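Galectin (Xenopus laevis, PDB 3WUD) binds lactose, and probably other galactose-bearing glycans, as a proto-type galectin with a beta-sandwich fold. Local coordinates at residues 20-25 against 123-128; 86-91 against 102-107; 92-97 against 111-116; 12-17 against 118-123. All coordinates share one frame; numbering follows the deposited sequence.

Starting from the N terminus, the chain enters contact 4 at residues 12-17 and contact 1 at 20-25, then runs through much of the sandwich before either is closed. Strand 86-95 serves two contacts: its first part is met by 102-107 in contact 2, its last part and the following turn by 111-116 in contact 3, and these loops cross. Both nest inside the long loops of contacts 4 and 1, which also cross: 118-123 closes contact 4 and 123-128 contact 1, sharing L123. Contact 2 lies within the five-stranded sheet, contact 3 at one end of it; contact 4 joins strand 12-14 to strand 120-126 of the six-stranded sheet, and contact 1 packs the sheets together.

Contact 1. Residues 20-25 against 123-128; sequences LELKGF and LSMDGI
L22 carries CG anti to its backbone N (chi1 -166°), while M125 puts its own CG between N and the carbonyl carbon (chi1 64°) and then bends at chi3 (-111°), and the two side chains meet in the interior of the sandwich. They cross obliquely. M125 SD lies 3.6 Å from L22 CD1, and its terminal methyl CE reaches the other branch, L22 CD2, at 4.2 Å. The two leucine methyls also part toward different neighbours: L22 CD1 approaches L123 CD2 at 4.4 Å, and L22 CD2 approaches I128 CD1 at 4.3 Å.

I128 packs against backbone. Its CG1 sits 3.6 Å from F25 O, and its CD1 comes down on G24, 3.9 Å from G24 CA. With no side chain on G24, the isoleucine can lie directly on the main chain there. Segment 20-25 belongs to the five-stranded sheet and strand 120-126 to the six-stranded one. Around the same group, I133 touches L22, L130 touches M125, and I35 and L37 touch L123.

The side-chain contacts between the segments are apolar, carbon and sulfur against carbon, with I128 also resting on main-chain atoms of G24 and F25. L22, M125 and I128 are all buried and the segments share no hydrogen bond, which implies that the two layers are held together here by apolar packing.

Contact 2. Residues 86-91 against 102-107; sequences AETSIC and KLSDGQ
I90 and L103 lie side by side and point the same way, into the interior of the sandwich, with I90 CG2 4.0 Å from L103 CD2. L103 sets its CG beside the backbone N (chi1 -58°), and its CD2 also lies close to I90 CG1. On the other face of the sheet C91, modelled in two conformers, is the neighbour of K102. The lysine chain then runs out extended to a salt bridge with E93, and C91 is disulfide-bonded to C19.

Between C91 and K102 the backbones are joined by a pair of nearly straight bonds, C91 N to K102 O at 2.9 Å (171°) and K102 N to C91 O at 2.8 Å (166°). Further along, the strands separate and water steps in: one molecule donates to S89 O at 2.9 Å and accepts from S104 N at 3.1 Å. A second water lies between T88 OG1 and S104 OG, at distances so short that its position is doubtful. The divergence coincides with a type I turn from L103 to G106, closed by G106 N to L103 O at 3.0 Å. D105 OD2 accepts from Q107 N in an Asx turn.

Strand 86-95 thus has 98-103 along one edge and 19-26 along the other, where I90 pairs with L22. Beneath I90 and L103 lies F48, from strand 43-51 of the opposing sheet.

Contact 3. Residues 92-97 against 111-116; sequences FEYQAD and FPIRMP
Y94 and I113 supply the apolar part of this contact, their side chains crossing at about a right angle. I113 places CG1 beside its backbone N (chi1 -68°), and the methyl beyond it, CD1, approaches the tyrosine ring obliquely, 3.6 Å from Y94 CE1. The same methyl rests on main-chain oxygens of the turn, 3.4 Å from Q95 O and 3.8 Å from A96 O. The ring and the two oxygens thus crowd the same end of the methyl, while V45 of strand 43-51 also touches the isoleucine. Beside it, F111 CZ lies 3.6 Å above one face of the R114 guanidinium, offset toward its rim.

The polar part is one backbone bond, I113 N to D97 O, 3.0 Å long and straight at the hydrogen (170°). The amide comes to the oxygen from well above the carbonyl plane, with a C=O...N angle of 118°. Close by, P112 CA lies 3.7 Å from D97 O.

Further hydrogen bonds lead outward. Y94 OH goes to D118 O, just before strand 120-126. R114 NH1 bonds to T73 O and S65 OG, and weakly to N64 OD1.

The D97-I113 bond falls in the register of the L99-F111 pairing, just beyond strands 98-103 and 108-112, without counting as a further strand pair. Here, in the galectin beta-sandwich, the turn after strand 86-95 meets the loop leaving edge strand 108-112 of the five-stranded sheet. N64 lines the glycan pocket, which makes R114 a probable second-shell neighbour of that site.

Contact 4. Residues 12-17 against 118-123; sequences FSLKQG and DTITFL
F12 and L14 meet strand 120-126 in different ways, the first chiefly by its ring and the second by its backbone and CB. The hydrogen bonds are the pair between L14 and I120: L14 N to I120 O is 2.8 Å and almost straight (175°), and I120 N to L14 O is 2.9 Å and more bent (147°). Weaker CA-H...O contacts flank them, from T121 CA to F12 O at 3.3 Å and from S13 CA to I120 O at 3.4 Å. T121 and F122 both face G38 in a classic beta bulge. A water extends the connection beyond the strands, accepting from Q16 N at 2.8 Å and donating to D118 O.

Apolar packing centres on the phenyl ring. With CG between the backbone N and the carbonyl carbon (chi1 64°), F12 lays its ring against the main chain of 120-123: T121 CA is over one face, offset toward the rim, and L123 N is at the edge, in plane. F12 CZ reaches I120 CG2 at 4.0 Å and F12 CE2 reaches L123 CB at 3.9 Å. L14 CB packs on I120 CB. M7 of the second subunit also packs on F12, which places the ring beside the dimer partner.

I120 O therefore receives an amide and a CA-H together. The N and O atoms of L14 and I120 are all bonded through the pairing, while the ring shields part of the neighbouring backbone with hydrocarbon.

Contact 1. Residues 20-25 against 123-128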
loop_
_atom_site.group_PDB
_atom_site.type_symbol
_atom_site.label_atom_id
_atom_site.label_comp_id
_atom_site.label_asym_id
_atom_site.label_seq_id
_atom_site.Cartn_x
_atom_site.Cartn_y
_atom_site.Cartn_z
ATOM N N LEU A 20 4.811 7.834 7.345
ATOM C CA LEU A 20 4.210 6.661 6.750
ATOM C C LEU A 20 4.347 5.596 7.846
ATOM O O LEU A 20 5.447 5.336 8.314
ATOM C CB LEU A 20 4.964 6.296 5.477
ATOM C CG LEU A 20 4.511 5.003 4.750
ATOM C CD1 LEU A 20 5.088 4.859 3.360
ATOM C CD2 LEU A 20 4.898 3.739 5.528
ATOM N N GLU A 21 3.240 5.094 8.318
ATOM C CA GLU A 21 3.229 4.002 9.302
ATOM C C GLU A 21 2.986 2.702 8.637
ATOM O O GLU A 21 2.062 2.584 7.857
ATOM C CB GLU A 21 2.109 4.189 10.334
ATOM C CG GLU A 21 2.128 3.056 11.371
ATOM C CD GLU A 21 0.793 2.827 12.047
ATOM O OE1 GLU A 21 0.389 1.633 12.227
ATOM O OE2 GLU A 21 0.165 3.844 12.398
ATOM N N LEU A 22 3.819 1.698 8.932
ATOM C CA LEU A 22 3.650 0.344 8.402
ATOM C C LEU A 22 3.405 -0.628 9.567
ATOM O O LEU A 22 4.107 -0.567 10.562
ATOM C CB LEU A 22 4.885 -0.113 7.626
ATOM C CG LEU A 22 4.726 -1.353 6.736
ATOM C CD1 LEU A 22 5.390 -1.177 5.391
ATOM C CD2 LEU A 22 5.255 -2.637 7.407
ATOM N N LYS A 23 2.400 -1.486 9.426
ATOM C CA LYS A 23 2.170 -2.568 10.366
ATOM C C LYS A 23 2.262 -3.875 9.586
ATOM O O LYS A 23 1.694 -4.004 8.518
ATOM C CB LYS A 23 0.791 -2.406 11.046
ATOM C CG LYS A 23 0.528 -3.410 12.164
ATOM C CD LYS A 23 -0.797 -3.110 12.869
ATOM C CE LYS A 23 -0.639 -2.035 13.914
ATOM N NZ LYS A 23 -1.932 -1.816 14.656
ATOM N N GLY A 24 2.913 -4.898 10.141
ATOM C CA GLY A 24 3.121 -6.122 9.409
ATOM C C GLY A 24 3.348 -7.250 10.408
ATOM O O GLY A 24 3.595 -6.989 11.592
ATOM N N PHE A 25 3.365 -8.488 9.902
ATOM C CA PHE A 25 3.574 -9.666 10.733
ATOM C C PHE A 25 4.910 -10.305 10.374
ATOM O O PHE A 25 5.160 -10.562 9.232
ATOM C CB PHE A 25 2.438 -10.717 10.583
ATOM C CG PHE A 25 2.553 -11.878 11.568
ATOM C CD1 PHE A 25 1.905 -11.835 12.796
ATOM C CD2 PHE A 25 3.305 -12.985 11.243
ATOM C CE1 PHE A 25 2.016 -12.894 13.691
ATOM C CE2 PHE A 25 3.425 -14.072 12.138
ATOM C CZ PHE A 25 2.799 -14.004 13.353
ATOM N N LEU A 123 7.944 2.469 -1.965
ATOM C CA LEU A 123 8.060 1.617 -0.817
ATOM C C LEU A 123 8.207 0.167 -1.272
ATOM O O LEU A 123 7.509 -0.331 -2.174
ATOM C CB LEU A 123 6.806 1.742 0.017
ATOM C CG LEU A 123 6.654 0.750 1.184
ATOM C CD1 LEU A 123 6.369 -0.737 1.002
ATOM C CD2 LEU A 123 7.709 0.882 2.201
ATOM N N SER A 124 9.116 -0.561 -0.661
ATOM C CA SER A 124 9.049 -2.026 -0.861
ATOM C C SER A 124 9.378 -2.732 0.449
ATOM O O SER A 124 9.954 -2.188 1.347
ATOM C CB SER A 124 9.947 -2.534 -1.998
ATOM O OG SER A 124 11.327 -2.318 -1.713
ATOM N N MET A 125 8.972 -3.965 0.557
ATOM C CA MET A 125 9.289 -4.683 1.795
ATOM C C MET A 125 9.450 -6.160 1.505
ATOM O O MET A 125 8.896 -6.700 0.523
ATOM C CB MET A 125 8.242 -4.405 2.841
ATOM C CG MET A 125 6.878 -4.923 2.453
ATOM S SD MET A 125 5.613 -4.252 3.529
ATOM C CE MET A 125 5.052 -5.640 4.486
ATOM N N ASP A 126 10.173 -6.839 2.373
ATOM C CA ASP A 126 10.537 -8.222 2.137
ATOM C C ASP A 126 10.691 -8.876 3.533
ATOM O O ASP A 126 11.188 -8.263 4.446
ATOM C CB ASP A 126 11.848 -8.281 1.341
ATOM C CG ASP A 126 12.235 -9.692 0.879
ATOM O OD1 ASP A 126 11.367 -10.611 0.644
ATOM O OD2 ASP A 126 13.454 -9.873 0.721
ATOM N N GLY A 127 10.181 -10.076 3.703
ATOM C CA GLY A 127 10.358 -10.789 4.958
ATOM C C GLY A 127 9.342 -10.467 6.051
ATOM O O GLY A 127 9.471 -10.960 7.176
ATOM N N ILE A 128 8.366 -9.622 5.717
ATOM C CA ILE A 128 7.359 -9.176 6.655
ATOM C C ILE A 128 6.042 -9.123 5.891
ATOM O O ILE A 128 6.016 -8.612 4.799
ATOM C CB ILE A 128 7.747 -7.811 7.358
ATOM C CG1 ILE A 128 6.661 -7.386 8.343
ATOM C CG2 ILE A 128 8.053 -6.686 6.366
ATOM C CD1 ILE A 128 7.025 -6.153 9.131
#

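Contact 2. Residues 86-91 against 102-107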
loop_
_atom_site.group_PDB
_atom_site.type_symbol
_atom_site.label_atom_id
_atom_site.label_comp_id
_atom_site.label_asym_id
_atom_site.label_seq_id
_atom_site.Cartn_x
_atom_site.Cartn_y
_atom_site.Cartn_z
ATOM N N ALA A 86 5.254 -12.311 15.408
ATOM C CA ALA A 86 4.507 -11.245 16.023
ATOM C C ALA A 86 4.309 -10.109 15.040
ATOM O O ALA A 86 5.093 -9.950 14.110
ATOM C CB ALA A 86 5.242 -10.701 17.235
ATOM N N GLU A 87 3.310 -9.289 15.338
ATOM C CA GLU A 87 3.082 -8.034 14.653
ATOM C C GLU A 87 4.053 -6.951 15.126
ATOM O O GLU A 87 4.519 -6.972 16.292
ATOM C CB GLU A 87 1.633 -7.588 14.900
ATOM C CG GLU A 87 1.070 -6.645 13.851
ATOM C CD GLU A 87 -0.460 -6.717 13.773
ATOM O OE1 GLU A 87 -1.113 -6.580 14.809
ATOM O OE2 GLU A 87 -1.007 -6.949 12.698
ATOM N N THR A 88 4.407 -6.048 14.212
ATOM C CA THR A 88 5.163 -4.872 14.550
ATOM C C THR A 88 4.607 -3.690 13.765
ATOM O O THR A 88 3.970 -3.904 12.785
ATOM C CB THR A 88 6.662 -5.053 14.307
ATOM O OG1 THR A 88 7.343 -3.926 14.897
ATOM C CG2 THR A 88 6.953 -5.190 12.787
ATOM N N SER A 89 4.826 -2.471 14.254
ATOM C CA SER A 89 4.441 -1.230 13.572
ATOM C C SER A 89 5.612 -0.267 13.652
ATOM O O SER A 89 6.271 -0.145 14.702
ATOM C CB SER A 89 3.156 -0.634 14.188
ATOM O OG SER A 89 3.422 -0.189 15.478
ATOM N N ILE A 90 5.965 0.374 12.536
ATOM C CA ILE A 90 7.065 1.336 12.495
ATOM C C ILE A 90 6.565 2.588 11.757
ATOM O O ILE A 90 5.820 2.403 10.736
ATOM C CB ILE A 90 8.285 0.713 11.750
ATOM C CG1 ILE A 90 8.711 -0.626 12.403
ATOM C CG2 ILE A 90 9.450 1.698 11.644
ATOM C CD1 ILE A 90 8.618 -1.800 11.471
ATOM N N CYS A 91 6.965 3.804 12.200
ATOM C CA CYS A 91 6.621 5.087 11.462
ATOM C C CYS A 91 7.909 5.673 10.918
ATOM O O CYS A 91 8.931 5.786 11.605
ATOM C CB CYS A 91 5.823 6.221 12.230
ATOM S SG CYS A 91 4.583 6.995 11.103
ATOM N N LYS A 102 10.449 5.705 13.935
ATOM C CA LYS A 102 9.756 5.609 15.282
ATOM C C LYS A 102 9.227 4.200 15.461
ATOM O O LYS A 102 8.424 3.692 14.664
ATOM C CB LYS A 102 8.596 6.641 15.356
ATOM C CG LYS A 102 8.906 8.025 14.893
ATOM C CD LYS A 102 7.669 8.920 15.032
ATOM C CE LYS A 102 7.794 10.188 14.234
ATOM N NZ LYS A 102 6.447 10.701 13.882
ATOM N N LEU A 103 9.677 3.541 16.532
ATOM C CA LEU A 103 9.386 2.196 16.833
ATOM C C LEU A 103 8.228 2.120 17.853
ATOM O O LEU A 103 7.909 3.137 18.551
ATOM C CB LEU A 103 10.622 1.513 17.344
ATOM C CG LEU A 103 11.812 1.566 16.354
ATOM C CD1 LEU A 103 13.051 0.996 16.990
ATOM C CD2 LEU A 103 11.444 0.876 15.041
ATOM N N SER A 104 7.654 0.924 17.916
ATOM C CA SER A 104 6.444 0.613 18.671
ATOM C C SER A 104 6.604 0.803 20.159
ATOM O O SER A 104 5.630 1.052 20.838
ATOM C CB SER A 104 6.011 -0.856 18.420
ATOM O OG SER A 104 7.062 -1.812 18.767
ATOM N N ASP A 105 7.811 0.674 20.675
ATOM C CA ASP A 105 8.113 0.867 22.088
ATOM C C ASP A 105 8.556 2.296 22.431
ATOM O O ASP A 105 9.118 2.543 23.467
ATOM C CB ASP A 105 9.174 -0.191 22.547
ATOM C CG ASP A 105 10.566 0.076 21.967
ATOM O OD1 ASP A 105 11.603 -0.455 22.467
ATOM O OD2 ASP A 105 10.653 0.871 21.018
ATOM N N GLY A 106 8.333 3.253 21.525
ATOM C CA GLY A 106 8.737 4.591 21.715
ATOM C C GLY A 106 10.160 4.980 21.332
ATOM O O GLY A 106 10.469 6.180 21.277
ATOM N N GLN A 107 11.043 4.014 21.108
ATOM C CA GLN A 107 12.418 4.317 20.722
ATOM C C GLN A 107 12.422 4.846 19.321
ATOM O O GLN A 107 11.627 4.408 18.532
ATOM C CB GLN A 107 13.276 3.064 20.845
ATOM C CG GLN A 107 13.351 2.638 22.298
ATOM C CD GLN A 107 14.718 2.090 22.649
ATOM O OE1 GLN A 107 15.693 2.854 22.829
ATOM N NE2 GLN A 107 14.800 0.760 22.747
HETATM O O HOH W 1 7.835 -3.692 17.335
HETATM O O HOH W 2 8.596 -1.302 16.036
#

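Contact 3. Residues 92-97 against 111-116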
loop_
_atom_site.group_PDB
_atom_site.type_symbol
_atom_site.label_atom_id
_atom_site.label_comp_id
_atom_site.label_asym_id
_atom_site.label_seq_id
_atom_site.Cartn_x
_atom_site.Cartn_y
_atom_site.Cartn_z
ATOM N N PHE A 92 7.862 6.052 9.675
ATOM C CA PHE A 92 8.964 6.769 9.018
ATOM C C PHE A 92 8.540 8.203 8.784
ATOM O O PHE A 92 7.619 8.392 8.042
ATOM C CB PHE A 92 9.307 6.062 7.714
ATOM C CG PHE A 92 9.675 4.605 7.899
ATOM C CD1 PHE A 92 11.005 4.215 7.968
ATOM C CD2 PHE A 92 8.674 3.650 7.894
ATOM C CE1 PHE A 92 11.320 2.865 8.107
ATOM C CE2 PHE A 92 8.977 2.337 8.043
ATOM C CZ PHE A 92 10.316 1.948 8.155
ATOM N N GLU A 93 9.166 9.173 9.467
ATOM C CA GLU A 93 8.803 10.576 9.370
ATOM C C GLU A 93 9.830 11.232 8.478
ATOM O O GLU A 93 11.042 11.065 8.703
ATOM C CB GLU A 93 8.809 11.239 10.746
ATOM C CG GLU A 93 8.648 12.745 10.682
ATOM C CD GLU A 93 8.720 13.408 12.051
ATOM O OE1 GLU A 93 8.267 12.773 13.012
ATOM O OE2 GLU A 93 9.207 14.572 12.129
ATOM N N TYR A 94 9.345 11.955 7.479
ATOM C CA TYR A 94 10.210 12.679 6.523
ATOM C C TYR A 94 10.475 14.154 6.905
ATOM O O TYR A 94 9.552 14.983 6.929
ATOM C CB TYR A 94 9.556 12.557 5.118
ATOM C CG TYR A 94 10.220 13.258 3.947
ATOM C CD1 TYR A 94 11.542 13.765 3.999
ATOM C CD2 TYR A 94 9.534 13.413 2.776
ATOM C CE1 TYR A 94 12.101 14.430 2.897
ATOM C CE2 TYR A 94 10.074 14.071 1.711
ATOM C CZ TYR A 94 11.366 14.556 1.748
ATOM O OH TYR A 94 11.873 15.244 0.627
ATOM N N GLN A 95 11.728 14.442 7.274
ATOM C CA GLN A 95 12.221 15.818 7.450
ATOM C C GLN A 95 13.239 16.173 6.381
ATOM O O GLN A 95 13.711 15.308 5.626
ATOM C CB GLN A 95 12.821 16.005 8.866
ATOM C CG GLN A 95 11.781 15.783 9.983
ATOM C CD GLN A 95 10.629 16.805 9.908
ATOM O OE1 GLN A 95 10.791 17.906 9.357
ATOM N NE2 GLN A 95 9.471 16.447 10.446
ATOM N N ALA A 96 13.536 17.469 6.300
ATOM C CA ALA A 96 14.337 17.999 5.209
ATOM C C ALA A 96 15.547 17.136 4.876
ATOM O O ALA A 96 15.692 16.728 3.715
ATOM C CB ALA A 96 14.781 19.426 5.544
ATOM N N ASP A 97 16.351 16.812 5.907
ATOM C CA ASP A 97 17.694 16.145 5.776
ATOM C C ASP A 97 17.856 14.817 6.505
ATOM O O ASP A 97 18.959 14.262 6.624
ATOM C CB ASP A 97 18.828 17.126 6.227
ATOM C CG ASP A 97 18.832 17.442 7.746
ATOM O OD1 ASP A 97 18.027 16.929 8.564
ATOM O OD2 ASP A 97 19.686 18.265 8.144
ATOM N N PHE A 111 18.024 8.844 10.500
ATOM C CA PHE A 111 18.855 8.368 9.405
ATOM C C PHE A 111 19.013 9.477 8.374
ATOM O O PHE A 111 18.051 10.010 7.898
ATOM C CB PHE A 111 18.248 7.090 8.757
ATOM C CG PHE A 111 19.165 6.434 7.747
ATOM C CD1 PHE A 111 20.236 5.641 8.154
ATOM C CD2 PHE A 111 18.930 6.589 6.381
ATOM C CE1 PHE A 111 21.077 5.060 7.223
ATOM C CE2 PHE A 111 19.808 6.038 5.433
ATOM C CZ PHE A 111 20.870 5.263 5.869
ATOM N N PRO A 112 20.242 9.800 8.004
ATOM C CA PRO A 112 20.421 10.925 7.134
ATOM C C PRO A 112 19.921 10.707 5.709
ATOM O O PRO A 112 19.969 9.607 5.163
ATOM C CB PRO A 112 21.928 11.130 7.178
ATOM C CG PRO A 112 22.500 9.814 7.424
ATOM C CD PRO A 112 21.513 9.136 8.317
ATOM N N ILE A 113 19.454 11.779 5.067
ATOM C CA ILE A 113 19.030 11.711 3.674
ATOM C C ILE A 113 20.199 12.266 2.845
ATOM O O ILE A 113 20.603 13.421 3.062
ATOM C CB ILE A 113 17.768 12.540 3.345
ATOM C CG1 ILE A 113 16.481 11.990 3.991
ATOM C CG2 ILE A 113 17.578 12.547 1.841
ATOM C CD1 ILE A 113 15.294 12.931 3.823
ATOM N N ARG A 114 20.662 11.436 1.915
ATOM C CA ARG A 114 21.981 11.483 1.286
ATOM C C ARG A 114 21.871 11.766 -0.191
ATOM O O ARG A 114 22.866 11.680 -0.961
ATOM C CB ARG A 114 22.587 10.062 1.409
ATOM C CG ARG A 114 22.898 9.684 2.852
ATOM C CD ARG A 114 23.324 8.212 2.967
ATOM N NE ARG A 114 23.996 7.994 4.209
ATOM C CZ ARG A 114 24.281 6.773 4.710
ATOM N NH1 ARG A 114 23.945 5.670 4.059
ATOM N NH2 ARG A 114 24.942 6.688 5.833
ATOM N N MET A 115 20.652 12.012 -0.614
ATOM C CA MET A 115 20.361 12.040 -2.039
ATOM C C MET A 115 19.286 13.089 -2.270
ATOM O O MET A 115 18.605 13.473 -1.315
ATOM C CB MET A 115 19.947 10.682 -2.591
ATOM C CG MET A 115 18.609 10.083 -2.108
ATOM S SD MET A 115 18.274 8.470 -2.872
ATOM C CE MET A 115 19.483 7.529 -1.950
ATOM N N PRO A 116 19.191 13.578 -3.531
ATOM C CA PRO A 116 18.189 14.546 -3.851
ATOM C C PRO A 116 16.826 13.939 -3.744
ATOM O O PRO A 116 16.602 12.827 -4.249
ATOM C CB PRO A 116 18.467 14.926 -5.315
ATOM C CG PRO A 116 19.746 14.277 -5.683
ATOM C CD PRO A 116 19.985 13.178 -4.701
#

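Contact 4. Residues 12-17 against 118-123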
loop_
_atom_site.group_PDB
_atom_site.type_symbol
_atom_site.label_atom_id
_atom_site.label_comp_id
_atom_site.label_asym_id
_atom_site.label_seq_id
_atom_site.Cartn_x
_atom_site.Cartn_y
_atom_site.Cartn_z
ATOM N N PHE A 12 2.617 6.781 -4.583
ATOM C CA PHE A 12 2.002 7.527 -3.491
ATOM C C PHE A 12 2.910 8.774 -3.318
ATOM O O PHE A 12 3.948 8.900 -3.951
ATOM C CB PHE A 12 1.885 6.670 -2.233
ATOM C CG PHE A 12 3.235 6.248 -1.650
ATOM C CD1 PHE A 12 3.812 6.955 -0.600
ATOM C CD2 PHE A 12 3.932 5.132 -2.165
ATOM C CE1 PHE A 12 5.051 6.628 -0.076
ATOM C CE2 PHE A 12 5.178 4.823 -1.682
ATOM C CZ PHE A 12 5.746 5.576 -0.618
ATOM N N SER A 13 2.547 9.717 -2.469
ATOM C CA SER A 13 3.479 10.815 -2.116
ATOM C C SER A 13 3.532 11.100 -0.643
ATOM O O SER A 13 2.561 11.575 -0.031
ATOM C CB SER A 13 3.280 12.123 -2.928
ATOM O OG SER A 13 1.951 12.343 -3.237
ATOM N N LEU A 14 4.675 10.781 -0.050
ATOM C CA LEU A 14 4.979 11.153 1.290
ATOM C C LEU A 14 5.793 12.420 1.259
ATOM O O LEU A 14 6.927 12.427 0.766
ATOM C CB LEU A 14 5.774 10.050 2.027
ATOM C CG LEU A 14 6.165 10.206 3.480
ATOM C CD1 LEU A 14 4.884 10.296 4.330
ATOM C CD2 LEU A 14 7.052 9.050 3.968
ATOM N N LYS A 15 5.232 13.507 1.807
ATOM C CA LYS A 15 5.879 14.857 1.728
ATOM C C LYS A 15 6.594 15.203 3.015
ATOM O O LYS A 15 6.336 14.613 4.032
ATOM C CB LYS A 15 4.819 15.958 1.397
ATOM C CG LYS A 15 4.284 15.859 -0.030
ATOM C CD LYS A 15 3.234 16.918 -0.369
ATOM C CE LYS A 15 1.825 16.470 -0.009
ATOM N NZ LYS A 15 1.576 16.097 1.423
ATOM N N GLN A 16 7.477 16.190 3.000
ATOM C CA GLN A 16 8.109 16.605 4.250
ATOM C C GLN A 16 7.153 16.965 5.332
ATOM O O GLN A 16 6.118 17.611 5.097
ATOM C CB GLN A 16 9.003 17.807 4.064
ATOM C CG GLN A 16 10.343 17.462 3.558
ATOM C CD GLN A 16 11.164 18.712 3.498
ATOM O OE1 GLN A 16 11.228 19.489 4.464
ATOM N NE2 GLN A 16 11.725 18.954 2.352
ATOM N N GLY A 17 7.517 16.566 6.532
ATOM C CA GLY A 17 6.716 16.781 7.718
ATOM C C GLY A 17 5.671 15.731 7.996
ATOM O O GLY A 17 4.996 15.838 9.001
ATOM N N ASP A 118 12.455 15.203 -3.432
ATOM C CA ASP A 118 11.313 16.130 -3.346
ATOM C C ASP A 118 10.282 15.427 -2.417
ATOM O O ASP A 118 10.050 15.857 -1.294
ATOM C CB ASP A 118 10.798 16.390 -4.804
ATOM C CG ASP A 118 9.527 17.263 -4.894
ATOM O OD1 ASP A 118 9.507 18.368 -4.319
ATOM O OD2 ASP A 118 8.574 16.859 -5.621
ATOM N N THR A 119 9.629 14.405 -2.968
ATOM C CA THR A 119 8.673 13.532 -2.266
ATOM C C THR A 119 9.176 12.075 -2.256
ATOM O O THR A 119 9.841 11.650 -3.229
ATOM C CB THR A 119 7.376 13.550 -3.075
ATOM O OG1 THR A 119 7.027 14.920 -3.294
ATOM C CG2 THR A 119 6.291 12.979 -2.336
ATOM N N ILE A 120 8.844 11.351 -1.192
ATOM C CA ILE A 120 8.938 9.890 -1.203
ATOM C C ILE A 120 7.751 9.286 -1.930
ATOM O O ILE A 120 6.583 9.472 -1.538
ATOM C CB ILE A 120 9.151 9.321 0.195
ATOM C CG1 ILE A 120 10.547 9.767 0.676
ATOM C CG2 ILE A 120 8.981 7.782 0.199
ATOM C CD1 ILE A 120 10.804 9.662 2.137
ATOM N N THR A 121 8.084 8.502 -2.952
ATOM C CA THR A 121 7.082 7.900 -3.812
ATOM C C THR A 121 7.164 6.372 -3.956
ATOM O O THR A 121 6.399 5.814 -4.701
ATOM C CB THR A 121 7.144 8.533 -5.220
ATOM O OG1 THR A 121 8.426 8.217 -5.811
ATOM C CG2 THR A 121 6.895 10.028 -5.075
ATOM N N PHE A 122 8.093 5.736 -3.269
ATOM C CA PHE A 122 8.317 4.329 -3.432
ATOM C C PHE A 122 8.537 3.623 -2.089
ATOM O O PHE A 122 9.267 4.122 -1.260
ATOM C CB PHE A 122 9.543 4.078 -4.327
ATOM C CG PHE A 122 9.860 2.594 -4.558
ATOM C CD1 PHE A 122 10.756 1.936 -3.753
ATOM C CD2 PHE A 122 9.285 1.919 -5.611
ATOM C CE1 PHE A 122 11.107 0.622 -3.982
ATOM C CE2 PHE A 122 9.630 0.581 -5.868
ATOM C CZ PHE A 122 10.483 -0.070 -5.006
ATOM N N LEU A 123 7.944 2.469 -1.965
ATOM C CA LEU A 123 8.060 1.617 -0.817
ATOM C C LEU A 123 8.207 0.167 -1.272
ATOM O O LEU A 123 7.509 -0.331 -2.174
ATOM C CB LEU A 123 6.806 1.742 0.017
ATOM C CG LEU A 123 6.654 0.750 1.184
ATOM C CD1 LEU A 123 6.369 -0.737 1.002
ATOM C CD2 LEU A 123 7.709 0.882 2.201
HETATM O O HOH W 3 7.856 17.361 0.530
#